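Local structure of TCP pilus virulence regulatory protein (Vibrio cholerae, 4MLO) at residues 91-96 against 143-148; 169-174 against 207-212; 175-180 against 192-197; 186-191 against 197-202; 238-243 against 249-254. The protein is an AraC-family transcriptional activator that probably switches on virulence genes such as those of the TCP pilus, and binds palmitoleic acid. All coordinates share one frame; numbering follows the deposited sequence. Where two conformers were deposited one is given.

How the interactions relate
Interaction 1 comes first along the chain, inside the cupin-like domain, where 91-96 meets helix 141-159. Interactions 2, 3 and 4 follow as one touching cluster, their centres 8 to 11 Å apart. Interactions 2 and 3 share helix 170-180, interactions 3 and 4 share helix 188-195, and both 3 and 4 are nested within the loop closed by interaction 2. Interaction 5 closes the series in the AraC-family helix-turn-helix region, its centre about 36 Å from that of interaction 1, on the opposite side of the chain's centre. The arrangement is consistent with a regulator that holds its fatty acid between the cupin-like domain and a helical DNA-binding part, probably with two helix-turn-helix units.

Interaction 1: 91-96 against 143-148; sequences IRSLKS and FLKVFF
F148, whose CB faces L94 across the contact, lays one face of its ring against F147, with F147 CD2 3.8 Å above the ring plane and displaced toward the rim. At the ring edge, in plane, sits L144 O, one turn back in helix 141-159. Farther out the same ring meets F7 and F90, the latter steeply tilted, so F148 belongs to an aromatic cluster inside the cupin-like domain and offers L94 only its root: L94 CD1 comes to 4.4 Å from F148 CB.

The closer approach is made by the other branch of the leucine. L94 CD2 lies over the backbone of K145, 3.6 Å from K145 O and 3.9 Å from K145 CB. That carbonyl accepts a hydrogen bond from S149 OG, so the methyl packs beside an oxygen that already has a partner. S93 adds a second contact, its OG 3.4 Å from K145 CD and 3.6 Å from K145 CG. The lysine leaves the helix with CG anti to the carbonyl carbon (chi1 -71°), and an extended chi2 then carries CG and CD past the serine oxygen; the bend at chi3 (-71°) turns only the end of the chain. The S93 hydroxyl is bonded back to F90 O in its own helix, and L94 packs on F152 as well.

The two helical pieces are therefore joined by van der Waals contact: leucine methyls, lysine methylenes and the S93 hydroxyl do the touching, while S93 OG, bonded to F90 O, and K145 O, bonded by S149 OG, find their polar partners within their own helices.

Interaction 2: 169-174 against 207-212; sequences DAMEKI and ESRGVK
The guanidinium of R209 is covered on one face by M171, whose CG stands 3.4 Å from R209 CZ, directly above the centre of the flat group. M171 CB adds a contact of 3.5 Å to R209 NH1, and beyond the bend of the methionine chain its CE reaches R209 CD at 3.8 Å. That bend, chi2 66° after a chi1 of -176°, carries SD and CE across toward R209 NE and CD, the two side chains crossing obliquely.

In the plane of the guanidinium, at its edge, a water accepts from R209 NH1 at 3.0 Å and donates to D169 OD1 at 2.7 Å. The direct approach of the charges is longer, D169 OD2 to R209 NH1 being 4.5 Å with the oxygen well out of the guanidinium plane, so the water carries the polar link. R209 NH2 forms a salt bridge with E205, which helps fix the rotation of the group, and E205 also touches the M171 side chain.

D169 is itself positioned as the N-cap of helix 170-180: its OD2 accepts weakly from M171 N at 2.8 Å and from E172 N. On the other side, R209 precedes G210, whose positive phi completes the turn that ends helix 199-207. The contact thus joins a capped helix start to a Schellman motif leading into helix 213-230.

Interaction 3: 175-180 against 192-197; sequences SCLVKS and CGELRT
L177 O is gripped twice by S180, by its backbone N at 3.1 Å and, more closely, by S180 OG at 2.6 Å. The hydroxyl lies in the carbonyl plane, on a lone pair, and the pair of bonds tightens the last turn of helix 170-180 just where L177 sends its side chain across to helix 188-195.

With CG anti to the backbone N (chi1 173°), the leucine points both methyls at the far helix. Both rest against the CB and CG of E194: L177 CD2 lies 3.6 Å from E194 CB, and L177 CD1 is 3.9 Å from E194 CG. The two side chains cross at about a right angle. The glutamate touches through these two methylenes, while its bend at chi2 (-80°) turns the carboxylate aside, where OE1 forms a salt bridge with R184. L195 adds an apolar touch alongside, its CD2 4.3 Å from L177 CD2, and also packs on K173 and I174 of helix 170-180. W186, from the connection between the two helices, covers another part of L177.

Beyond L195 the helix is closed by its own polar bonds. T197 OG1 meets L195 O at 2.9 Å from above the carbonyl plane, off the lone pairs. R196 NH1 turns back to E194 O at 2.8 Å, the oxygen close to the guanidinium plane.

R196 has positive phi and is the C-prime residue of a Schellman motif, with T197 N bonded to C192 O and a weak bond from R196 N to G193 O; such a helix end, followed directly by helix 199-207, suits the turn of a helix-turn-helix unit.

Interaction 4: 186-191 against 197-202; sequences WRWADI and TNRMIL
R199 leaves its helix with CG anti to the backbone N (chi1 173°) and folds at chi2 (76°), which brings the guanidinium over the indole of W188; the tryptophan's own chi1 is off the staggered positions. The two flat groups lie almost parallel, planes 8° apart and centres 3.4 Å from each other. R199 CZ sits above the five-membered ring in a cation-pi contact, with W188 CD1 as its nearest atom at 3.3 Å, while R199 CD rests on the six-membered ring, 3.6 Å from its centroid, as a CH-pi contact. W188 NE1 and the arginine nitrogens are all donors, so they stack without bonding.

At the edge of the indole, near its plane, L202 CB meets W188 CZ3 at 3.7 Å. L202 CD1 continues inward to I191 CG2 at 4.0 Å, linking the stack, at the surface through R199, to buried leucine and isoleucine.

Both helix starts are secured locally. The R187 guanidinium takes the D190 carboxylate side-on, R187 NE to OD1 and NH2 to OD2, and N198 OD1 caps its helix by accepting from I201 N at 3.1 Å.

The contact packs helix 188-195 against helix 199-207, probably the first helix-turn-helix of the AraC-type pair. I191 also touches I174 and L177 of helix 170-180, and W188 and I191 reach F213 of helix 213-230.

Interaction 5: 238-243 against 249-254; sequences QIAYQS and SYFSTV
Within the AraC-family helix-turn-helix region, helices 236-242 and 248-259 come together where A240 meets F251. Their CA atoms are only 5.6 Å apart, a closeness that the small alanine side chain permits. A240 CB touches F251 CB at 3.6 Å and the ring itself at F251 CD2, 3.7 Å away.

The phenylalanine is placed with CG anti to its backbone N (chi1 167°), which swings the ring over the backbone of helix 236-242. A240 CA then stands above one ring face, 4.3 Å from the centroid and 23° off the normal, in a CH-pi contact shifted toward the rim. At the far end of the ring, F251 CZ reaches I239 CG2 at 4.0 Å, the two side chains running obliquely to one another. All three residues are buried. F245, from the turn between the helices, meets the same phenylalanine ring at about 50°, and S225 of helix 213-230 also touches it.

The hydroxyls of S243 and T253 are each bonded to a carbonyl of their own helix. I239 O receives both S243 N and S243 OG, the hydroxyl at 2.8 Å, from opposite faces of the carbonyl plane. S249 O is gripped in the same fashion by T253 N and T253 OG1, again with the hydroxyl at 2.8 Å. S243, at the end of helix 236-242, is covered in turn by Y224 and L228 of helix 213-230.

Here the contact between A240 and F251 closes the two helices of what is probably the second helix-turn-helix of the AraC-type pair, in which helix 248-259 is probably a recognition helix for DNA.

Interaction 1: 91-96 against 143-148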
# COMPACT_ATOMS: atom_id res chain seq x y z
N ILE A 91 5.40 7.76 -9.95
CA ILE A 91 4.39 8.73 -9.53
C ILE A 91 4.86 10.15 -9.83
O ILE A 91 4.11 10.97 -10.35
CB ILE A 91 4.06 8.53 -8.03
CG1 ILE A 91 3.48 7.14 -7.79
CG2 ILE A 91 3.12 9.59 -7.54
CD1 ILE A 91 2.14 6.84 -8.50
N ARG A 92 6.13 10.45 -9.52
CA ARG A 92 6.63 11.79 -9.79
C ARG A 92 6.55 12.12 -11.28
O ARG A 92 6.27 13.27 -11.65
CB ARG A 92 8.07 11.93 -9.27
N SER A 93 6.74 11.13 -12.15
CA SER A 93 6.66 11.37 -13.58
C SER A 93 5.24 11.66 -14.05
O SER A 93 5.05 12.11 -15.19
CB SER A 93 7.24 10.18 -14.35
OG SER A 93 6.27 9.17 -14.57
N LEU A 94 4.23 11.43 -13.20
CA LEU A 94 2.85 11.77 -13.51
C LEU A 94 2.52 13.23 -13.21
O LEU A 94 1.43 13.68 -13.57
CB LEU A 94 1.88 10.85 -12.75
CG LEU A 94 2.05 9.36 -12.97
CD1 LEU A 94 0.99 8.58 -12.19
CD2 LEU A 94 1.97 9.01 -14.46
N LYS A 95 3.44 13.98 -12.60
CA LYS A 95 3.10 15.30 -12.08
C LYS A 95 2.62 16.23 -13.18
O LYS A 95 1.66 16.98 -12.99
CB LYS A 95 4.31 15.90 -11.36
N SER A 96 3.27 16.19 -14.35
CA SER A 96 2.87 17.04 -15.46
C SER A 96 1.55 16.60 -16.09
O SER A 96 0.91 17.40 -16.78
CB SER A 96 3.96 17.04 -16.53
OG SER A 96 4.25 15.72 -16.95
N PHE A 143 2.86 5.70 -22.97
CA PHE A 143 1.64 4.94 -22.78
C PHE A 143 1.34 4.75 -21.30
O PHE A 143 0.19 4.90 -20.87
CB PHE A 143 1.74 3.59 -23.47
CG PHE A 143 0.54 2.71 -23.28
CD1 PHE A 143 0.33 2.05 -22.09
CD2 PHE A 143 -0.36 2.53 -24.31
CE1 PHE A 143 -0.78 1.22 -21.92
CE2 PHE A 143 -1.47 1.72 -24.15
CZ PHE A 143 -1.68 1.06 -22.95
N LEU A 144 2.35 4.40 -20.52
CA LEU A 144 2.11 4.07 -19.11
C LEU A 144 1.74 5.31 -18.33
O LEU A 144 0.84 5.27 -17.48
CB LEU A 144 3.33 3.40 -18.51
CG LEU A 144 3.65 2.03 -19.11
CD1 LEU A 144 5.05 1.61 -18.75
CD2 LEU A 144 2.64 0.99 -18.62
N LYS A 145 2.41 6.44 -18.60
CA LYS A 145 2.07 7.66 -17.89
C LYS A 145 0.64 8.11 -18.22
O LYS A 145 -0.12 8.51 -17.32
CB LYS A 145 3.08 8.77 -18.21
CG LYS A 145 4.46 8.52 -17.60
CD LYS A 145 5.45 9.65 -17.87
CE LYS A 145 5.87 9.68 -19.33
NZ LYS A 145 6.96 10.65 -19.57
N VAL A 146 0.25 8.02 -19.50
CA VAL A 146 -1.10 8.41 -19.89
C VAL A 146 -2.12 7.46 -19.29
O VAL A 146 -3.17 7.88 -18.78
CB VAL A 146 -1.21 8.49 -21.42
CG1 VAL A 146 -2.66 8.72 -21.85
CG2 VAL A 146 -0.32 9.60 -21.96
N PHE A 147 -1.84 6.15 -19.35
CA PHE A 147 -2.78 5.17 -18.81
C PHE A 147 -3.03 5.39 -17.32
O PHE A 147 -4.18 5.49 -16.87
CB PHE A 147 -2.26 3.75 -19.06
CG PHE A 147 -3.16 2.69 -18.50
CD1 PHE A 147 -4.20 2.20 -19.26
CD2 PHE A 147 -3.00 2.22 -17.22
CE1 PHE A 147 -5.05 1.23 -18.76
CE2 PHE A 147 -3.85 1.26 -16.72
CZ PHE A 147 -4.87 0.77 -17.50
N PHE A 148 -1.95 5.50 -16.54
CA PHE A 148 -2.08 5.58 -15.08
C PHE A 148 -2.56 6.95 -14.61
O PHE A 148 -3.33 7.03 -13.64
CB PHE A 148 -0.77 5.19 -14.42
CG PHE A 148 -0.59 3.71 -14.29
CD1 PHE A 148 -1.18 3.04 -13.23
CD2 PHE A 148 0.11 3.00 -15.25
CE1 PHE A 148 -1.02 1.65 -13.10
CE2 PHE A 148 0.26 1.60 -15.13
CZ PHE A 148 -0.30 0.94 -14.06

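Interaction 2: 169-174 against 207-212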
# COMPACT_ATOMS: atom_id res chain seq x y z
N ASP A 169 2.42 17.01 2.01
CA ASP A 169 1.58 16.50 3.07
C ASP A 169 2.41 16.16 4.30
O ASP A 169 3.51 15.60 4.19
CB ASP A 169 0.88 15.25 2.55
CG ASP A 169 -0.06 14.65 3.56
OD1 ASP A 169 -1.22 15.08 3.64
OD2 ASP A 169 0.38 13.72 4.27
N ALA A 170 1.87 16.48 5.49
CA ALA A 170 2.62 16.27 6.74
C ALA A 170 2.85 14.80 7.04
O ALA A 170 3.87 14.44 7.62
CB ALA A 170 1.89 16.90 7.91
N MET A 171 1.92 13.91 6.63
CA MET A 171 2.17 12.50 6.87
C MET A 171 3.34 12.01 6.05
O MET A 171 4.13 11.18 6.52
CB MET A 171 0.93 11.66 6.57
CG MET A 171 1.11 10.18 6.91
SD MET A 171 1.32 9.84 8.70
CE MET A 171 1.54 8.06 8.65
N GLU A 172 3.45 12.47 4.81
CA GLU A 172 4.60 12.10 3.99
C GLU A 172 5.88 12.63 4.62
O GLU A 172 6.91 11.95 4.61
CB GLU A 172 4.39 12.62 2.56
CG GLU A 172 5.65 12.62 1.71
CD GLU A 172 6.16 11.25 1.36
OE1 GLU A 172 5.41 10.25 1.50
OE2 GLU A 172 7.33 11.18 0.92
N LYS A 173 5.85 13.84 5.20
CA LYS A 173 7.04 14.35 5.86
C LYS A 173 7.45 13.45 7.03
O LYS A 173 8.63 13.14 7.21
CB LYS A 173 6.82 15.78 6.35
CG LYS A 173 6.79 16.82 5.24
CD LYS A 173 6.65 18.21 5.86
CE LYS A 173 6.35 19.26 4.81
NZ LYS A 173 7.39 19.28 3.75
N ILE A 174 6.49 13.05 7.86
CA ILE A 174 6.78 12.17 8.99
C ILE A 174 7.32 10.84 8.51
O ILE A 174 8.35 10.36 8.97
CB ILE A 174 5.53 11.98 9.85
CG1 ILE A 174 5.06 13.31 10.49
CG2 ILE A 174 5.74 10.86 10.87
CD1 ILE A 174 3.68 13.18 11.10
N GLU A 207 -3.66 10.67 14.76
CA GLU A 207 -5.01 10.55 15.30
C GLU A 207 -6.00 10.14 14.23
O GLU A 207 -6.85 9.27 14.47
CB GLU A 207 -5.44 11.88 15.92
CG GLU A 207 -4.80 12.17 17.25
CD GLU A 207 -5.12 13.56 17.79
OE1 GLU A 207 -5.75 14.36 17.07
OE2 GLU A 207 -4.71 13.83 18.94
N SER A 208 -5.91 10.75 13.05
CA SER A 208 -6.86 10.49 11.97
C SER A 208 -6.65 9.11 11.37
O SER A 208 -7.57 8.57 10.75
CB SER A 208 -6.72 11.55 10.88
OG SER A 208 -5.49 11.40 10.16
N ARG A 209 -5.49 8.52 11.59
CA ARG A 209 -5.17 7.17 11.13
C ARG A 209 -5.29 6.13 12.24
O ARG A 209 -5.00 4.95 12.01
CB ARG A 209 -3.76 7.17 10.54
CG ARG A 209 -3.68 7.95 9.22
CD ARG A 209 -2.28 8.06 8.65
NE ARG A 209 -2.28 8.71 7.33
CZ ARG A 209 -2.32 10.02 7.14
NH1 ARG A 209 -2.30 10.54 5.92
NH2 ARG A 209 -2.36 10.83 8.19
N GLY A 210 -5.73 6.54 13.43
CA GLY A 210 -6.04 5.58 14.48
C GLY A 210 -4.85 4.91 15.14
O GLY A 210 -4.99 3.79 15.64
N VAL A 211 -3.66 5.56 15.16
CA VAL A 211 -2.47 4.94 15.73
C VAL A 211 -1.82 5.90 16.70
O VAL A 211 -1.85 7.12 16.51
CB VAL A 211 -1.40 4.53 14.69
CG1 VAL A 211 -1.83 3.28 13.96
CG2 VAL A 211 -1.09 5.68 13.73
N LYS A 212 -1.21 5.33 17.72
CA LYS A 212 -0.29 6.07 18.57
C LYS A 212 1.12 5.93 18.00
O LYS A 212 1.37 5.14 17.08
CB LYS A 212 -0.38 5.57 20.00
CG LYS A 212 -1.69 5.94 20.70
CD LYS A 212 -1.80 5.25 22.04
O HOH W 1 -2.33 13.47 5.53

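Interaction 3: 175-180 against 192-197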
# COMPACT_ATOMS: atom_id res chain seq x y z
N SER A 175 6.59 10.19 7.59
CA SER A 175 6.97 8.87 7.10
C SER A 175 8.33 8.90 6.42
O SER A 175 9.15 8.00 6.60
CB SER A 175 5.91 8.36 6.14
OG SER A 175 4.63 8.39 6.76
N CYS A 176 8.59 9.93 5.59
CA CYS A 176 9.86 10.04 4.89
C CYS A 176 11.02 10.16 5.87
O CYS A 176 12.09 9.57 5.68
CB CYS A 176 9.81 11.25 3.98
SG CYS A 176 11.19 11.42 2.89
N LEU A 177 10.82 10.95 6.91
CA LEU A 177 11.83 11.10 7.93
C LEU A 177 12.13 9.77 8.61
O LEU A 177 13.29 9.37 8.73
CB LEU A 177 11.34 12.15 8.94
CG LEU A 177 12.19 12.33 10.18
CD1 LEU A 177 13.55 12.96 9.79
CD2 LEU A 177 11.46 13.20 11.21
N VAL A 178 11.09 9.03 9.02
CA VAL A 178 11.33 7.76 9.70
C VAL A 178 12.06 6.80 8.77
O VAL A 178 12.98 6.06 9.19
CB VAL A 178 9.98 7.19 10.18
CG1 VAL A 178 10.15 5.77 10.72
CG2 VAL A 178 9.39 8.07 11.26
N LYS A 179 11.65 6.76 7.51
CA LYS A 179 12.23 5.86 6.52
C LYS A 179 13.65 6.23 6.16
O LYS A 179 14.35 5.40 5.57
CB LYS A 179 11.38 5.84 5.26
CG LYS A 179 10.04 5.17 5.43
CD LYS A 179 9.45 4.80 4.12
CE LYS A 179 8.76 5.94 3.44
NZ LYS A 179 7.84 5.42 2.37
N SER A 180 14.08 7.46 6.46
CA SER A 180 15.46 7.86 6.21
C SER A 180 16.44 7.28 7.22
O SER A 180 17.66 7.30 6.96
CB SER A 180 15.54 9.39 6.22
OG SER A 180 15.56 9.96 7.53
N CYS A 192 9.10 16.42 15.89
CA CYS A 192 8.78 17.84 15.96
C CYS A 192 10.02 18.66 15.67
O CYS A 192 9.96 19.68 14.96
CB CYS A 192 8.23 18.23 17.32
SG CYS A 192 6.63 17.45 17.66
N GLY A 193 11.15 18.21 16.22
CA GLY A 193 12.42 18.91 16.02
C GLY A 193 12.88 18.87 14.58
O GLY A 193 13.30 19.90 14.02
N GLU A 194 12.80 17.69 13.94
CA GLU A 194 13.28 17.57 12.56
C GLU A 194 12.39 18.32 11.59
O GLU A 194 12.89 18.94 10.64
CB GLU A 194 13.36 16.10 12.14
CG GLU A 194 14.40 15.26 12.86
CD GLU A 194 15.82 15.44 12.34
OE1 GLU A 194 16.67 14.65 12.78
OE2 GLU A 194 16.08 16.35 11.51
N LEU A 195 11.07 18.30 11.78
CA LEU A 195 10.14 18.95 10.89
C LEU A 195 9.91 20.41 11.27
O LEU A 195 9.22 21.13 10.52
CB LEU A 195 8.81 18.19 10.89
CG LEU A 195 8.89 16.74 10.40
CD1 LEU A 195 7.43 16.27 10.27
CD2 LEU A 195 9.61 16.49 9.10
N ARG A 196 10.49 20.85 12.39
CA ARG A 196 10.24 22.18 12.96
C ARG A 196 8.75 22.51 12.93
O ARG A 196 8.32 23.58 12.46
CB ARG A 196 11.04 23.27 12.23
CG ARG A 196 12.54 23.24 12.48
CD ARG A 196 13.25 22.15 11.71
NE ARG A 196 14.70 22.35 11.76
CZ ARG A 196 15.62 21.55 11.25
NH1 ARG A 196 15.27 20.41 10.66
NH2 ARG A 196 16.91 21.90 11.32
N THR A 197 7.93 21.56 13.40
CA THR A 197 6.48 21.70 13.44
C THR A 197 6.03 21.15 14.79
O THR A 197 6.63 20.19 15.27
CB THR A 197 5.80 20.92 12.29
OG1 THR A 197 6.35 21.31 11.02
CG2 THR A 197 4.33 21.15 12.25

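Interaction 4: 186-191 against 197-202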
# COMPACT_ATOMS: atom_id res chain seq x y z
N TRP A 186 13.33 6.60 17.41
CA TRP A 186 12.44 7.74 17.19
C TRP A 186 11.50 7.95 18.37
O TRP A 186 10.91 7.01 18.91
CB TRP A 186 11.59 7.54 15.94
CG TRP A 186 12.33 7.51 14.67
CD1 TRP A 186 12.58 6.41 13.91
CD2 TRP A 186 12.91 8.61 13.99
NE1 TRP A 186 13.28 6.76 12.77
CE2 TRP A 186 13.50 8.10 12.79
CE3 TRP A 186 13.03 9.97 14.27
CZ2 TRP A 186 14.16 8.91 11.89
CZ3 TRP A 186 13.67 10.77 13.36
CH2 TRP A 186 14.24 10.23 12.18
N ARG A 187 11.36 9.21 18.76
CA ARG A 187 10.41 9.70 19.75
C ARG A 187 9.70 10.92 19.15
O ARG A 187 10.18 11.54 18.20
CB ARG A 187 11.15 10.13 21.03
CG ARG A 187 12.06 9.10 21.67
CD ARG A 187 13.18 9.79 22.51
NE ARG A 187 13.95 10.79 21.74
CZ ARG A 187 14.94 11.53 22.25
NH1 ARG A 187 15.30 11.38 23.52
NH2 ARG A 187 15.58 12.42 21.50
N TRP A 188 8.56 11.31 19.74
CA TRP A 188 7.80 12.41 19.17
C TRP A 188 8.64 13.67 19.09
O TRP A 188 8.47 14.45 18.15
CB TRP A 188 6.54 12.67 20.01
CG TRP A 188 5.27 12.28 19.37
CD1 TRP A 188 4.34 11.40 19.86
CD2 TRP A 188 4.71 12.82 18.17
NE1 TRP A 188 3.26 11.37 19.05
CE2 TRP A 188 3.46 12.21 17.99
CE3 TRP A 188 5.14 13.77 17.24
CZ2 TRP A 188 2.64 12.51 16.91
CZ3 TRP A 188 4.34 14.06 16.17
CH2 TRP A 188 3.07 13.44 16.01
N ALA A 189 9.53 13.90 20.06
CA ALA A 189 10.29 15.14 20.07
C ALA A 189 11.19 15.21 18.85
O ALA A 189 11.42 16.31 18.31
CB ALA A 189 11.12 15.29 21.34
N ASP A 190 11.73 14.07 18.42
CA ASP A 190 12.58 14.06 17.24
C ASP A 190 11.81 14.47 16.00
O ASP A 190 12.34 15.15 15.12
CB ASP A 190 13.17 12.67 17.02
CG ASP A 190 13.95 12.18 18.16
OD1 ASP A 190 13.66 11.07 18.65
OD2 ASP A 190 14.91 12.86 18.57
N ILE A 191 10.56 14.02 15.88
CA ILE A 191 9.76 14.39 14.72
C ILE A 191 9.46 15.87 14.73
O ILE A 191 9.53 16.54 13.67
CB ILE A 191 8.46 13.55 14.71
CG1 ILE A 191 8.75 12.05 14.83
CG2 ILE A 191 7.59 13.87 13.50
CD1 ILE A 191 9.50 11.44 13.68
N THR A 197 7.93 21.56 13.40
CA THR A 197 6.48 21.70 13.44
C THR A 197 6.03 21.15 14.79
O THR A 197 6.63 20.19 15.27
CB THR A 197 5.80 20.92 12.29
OG1 THR A 197 6.35 21.31 11.02
CG2 THR A 197 4.33 21.15 12.25
N ASN A 198 5.04 21.79 15.42
CA ASN A 198 4.70 21.39 16.78
C ASN A 198 3.72 20.22 16.79
O ASN A 198 3.17 19.82 15.76
CB ASN A 198 4.17 22.57 17.62
CG ASN A 198 2.88 23.17 17.08
OD1 ASN A 198 1.94 22.46 16.71
ND2 ASN A 198 2.79 24.51 17.11
N ARG A 199 3.60 19.61 17.98
CA ARG A 199 2.80 18.40 18.19
C ARG A 199 1.33 18.68 17.96
O ARG A 199 0.60 17.82 17.43
CB ARG A 199 3.05 17.93 19.63
CG ARG A 199 2.18 16.77 20.09
CD ARG A 199 2.66 15.48 19.50
NE ARG A 199 2.16 14.33 20.30
CZ ARG A 199 2.77 13.82 21.36
NH1 ARG A 199 2.20 12.79 22.00
NH2 ARG A 199 3.92 14.29 21.81
N MET A 200 0.86 19.87 18.34
CA MET A 200 -0.56 20.19 18.16
C MET A 200 -0.98 20.04 16.70
O MET A 200 -2.09 19.59 16.41
CB MET A 200 -0.82 21.60 18.66
CG MET A 200 -2.26 22.09 18.50
SD MET A 200 -3.38 21.23 19.61
CE MET A 200 -2.86 21.93 21.18
N ILE A 201 -0.08 20.35 15.76
CA ILE A 201 -0.32 20.24 14.33
C ILE A 201 -0.06 18.83 13.83
O ILE A 201 -0.87 18.25 13.10
CB ILE A 201 0.55 21.27 13.59
CG1 ILE A 201 0.06 22.67 13.92
CG2 ILE A 201 0.54 21.05 12.08
CD1 ILE A 201 0.98 23.76 13.40
N LEU A 202 1.07 18.24 14.22
CA LEU A 202 1.47 16.96 13.63
C LEU A 202 0.61 15.82 14.13
O LEU A 202 0.48 14.81 13.42
CB LEU A 202 2.93 16.64 13.93
CG LEU A 202 3.92 17.54 13.21
CD1 LEU A 202 5.29 17.10 13.60
CD2 LEU A 202 3.73 17.51 11.70

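Interaction 5: 238-243 against 249-254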
# COMPACT_ATOMS: atom_id res chain seq x y z
N GLN A 238 18.40 -11.44 10.87
CA GLN A 238 18.94 -10.27 10.19
C GLN A 238 17.84 -9.30 9.77
O GLN A 238 17.98 -8.07 9.89
CB GLN A 238 19.76 -10.69 8.99
CG GLN A 238 20.44 -9.55 8.27
CD GLN A 238 21.55 -10.02 7.37
OE1 GLN A 238 22.72 -9.66 7.56
NE2 GLN A 238 21.21 -10.84 6.41
N ILE A 239 16.71 -9.82 9.28
CA ILE A 239 15.61 -8.97 8.85
C ILE A 239 15.11 -8.15 10.03
O ILE A 239 14.85 -6.95 9.92
CB ILE A 239 14.50 -9.84 8.22
CG1 ILE A 239 14.98 -10.45 6.91
CG2 ILE A 239 13.19 -9.06 8.00
CD1 ILE A 239 14.14 -11.65 6.43
N ALA A 240 14.92 -8.81 11.17
CA ALA A 240 14.38 -8.13 12.35
C ALA A 240 15.28 -6.97 12.74
O ALA A 240 14.78 -5.88 13.02
CB ALA A 240 14.27 -9.10 13.50
N TYR A 241 16.59 -7.18 12.72
CA TYR A 241 17.50 -6.12 13.20
C TYR A 241 17.69 -5.03 12.15
O TYR A 241 17.75 -3.84 12.49
CB TYR A 241 18.85 -6.75 13.60
CG TYR A 241 18.82 -7.38 15.00
CD1 TYR A 241 18.64 -8.75 15.17
CD2 TYR A 241 18.86 -6.60 16.15
CE1 TYR A 241 18.56 -9.31 16.43
CE2 TYR A 241 18.79 -7.15 17.41
CZ TYR A 241 18.63 -8.51 17.57
OH TYR A 241 18.55 -9.08 18.82
N GLN A 242 17.73 -5.41 10.87
CA GLN A 242 17.85 -4.42 9.81
C GLN A 242 16.64 -3.49 9.80
O GLN A 242 16.75 -2.32 9.44
CB GLN A 242 18.01 -5.15 8.46
CG GLN A 242 18.21 -4.24 7.27
CD GLN A 242 19.66 -3.98 6.93
OE1 GLN A 242 20.55 -4.73 7.33
NE2 GLN A 242 19.90 -2.90 6.16
N SER A 243 15.48 -3.99 10.18
CA SER A 243 14.26 -3.23 10.14
C SER A 243 14.03 -2.40 11.39
O SER A 243 13.01 -1.70 11.45
CB SER A 243 13.08 -4.18 9.99
OG SER A 243 13.22 -4.95 8.80
N SER A 249 12.02 -11.54 18.72
CA SER A 249 10.72 -11.80 19.32
C SER A 249 9.79 -10.61 19.15
O SER A 249 8.60 -10.77 18.87
CB SER A 249 10.89 -12.15 20.80
OG SER A 249 11.54 -13.40 20.94
N TYR A 250 10.32 -9.40 19.28
CA TYR A 250 9.50 -8.21 19.10
C TYR A 250 9.02 -8.11 17.66
O TYR A 250 7.83 -7.91 17.40
CB TYR A 250 10.34 -6.99 19.48
CG TYR A 250 9.56 -5.72 19.70
CD1 TYR A 250 9.49 -5.14 20.96
CD2 TYR A 250 8.94 -5.07 18.66
CE1 TYR A 250 8.78 -3.96 21.16
CE2 TYR A 250 8.20 -3.90 18.87
CZ TYR A 250 8.13 -3.37 20.10
OH TYR A 250 7.40 -2.22 20.27
N PHE A 251 9.94 -8.26 16.71
CA PHE A 251 9.60 -8.31 15.30
C PHE A 251 8.50 -9.33 15.02
O PHE A 251 7.50 -9.00 14.39
CB PHE A 251 10.84 -8.67 14.49
CG PHE A 251 10.55 -9.04 13.05
CD1 PHE A 251 9.93 -8.16 12.20
CD2 PHE A 251 10.93 -10.30 12.55
CE1 PHE A 251 9.71 -8.50 10.86
CE2 PHE A 251 10.70 -10.60 11.26
CZ PHE A 251 10.09 -9.71 10.41
N SER A 252 8.70 -10.56 15.47
CA SER A 252 7.71 -11.61 15.19
C SER A 252 6.35 -11.26 15.73
O SER A 252 5.32 -11.49 15.07
CB SER A 252 8.17 -12.95 15.79
OG SER A 252 9.43 -13.32 15.28
N THR A 253 6.30 -10.71 16.95
CA THR A 253 5.03 -10.37 17.58
C THR A 253 4.28 -9.28 16.81
O THR A 253 3.07 -9.39 16.52
CB THR A 253 5.30 -9.93 19.03
OG1 THR A 253 5.92 -10.98 19.78
CG2 THR A 253 3.99 -9.62 19.69
N VAL A 254 4.98 -8.20 16.45
CA VAL A 254 4.37 -7.15 15.65
C VAL A 254 3.97 -7.65 14.25
O VAL A 254 2.92 -7.27 13.74
CB VAL A 254 5.31 -5.94 15.57
CG1 VAL A 254 4.69 -4.85 14.71
CG2 VAL A 254 5.61 -5.42 16.98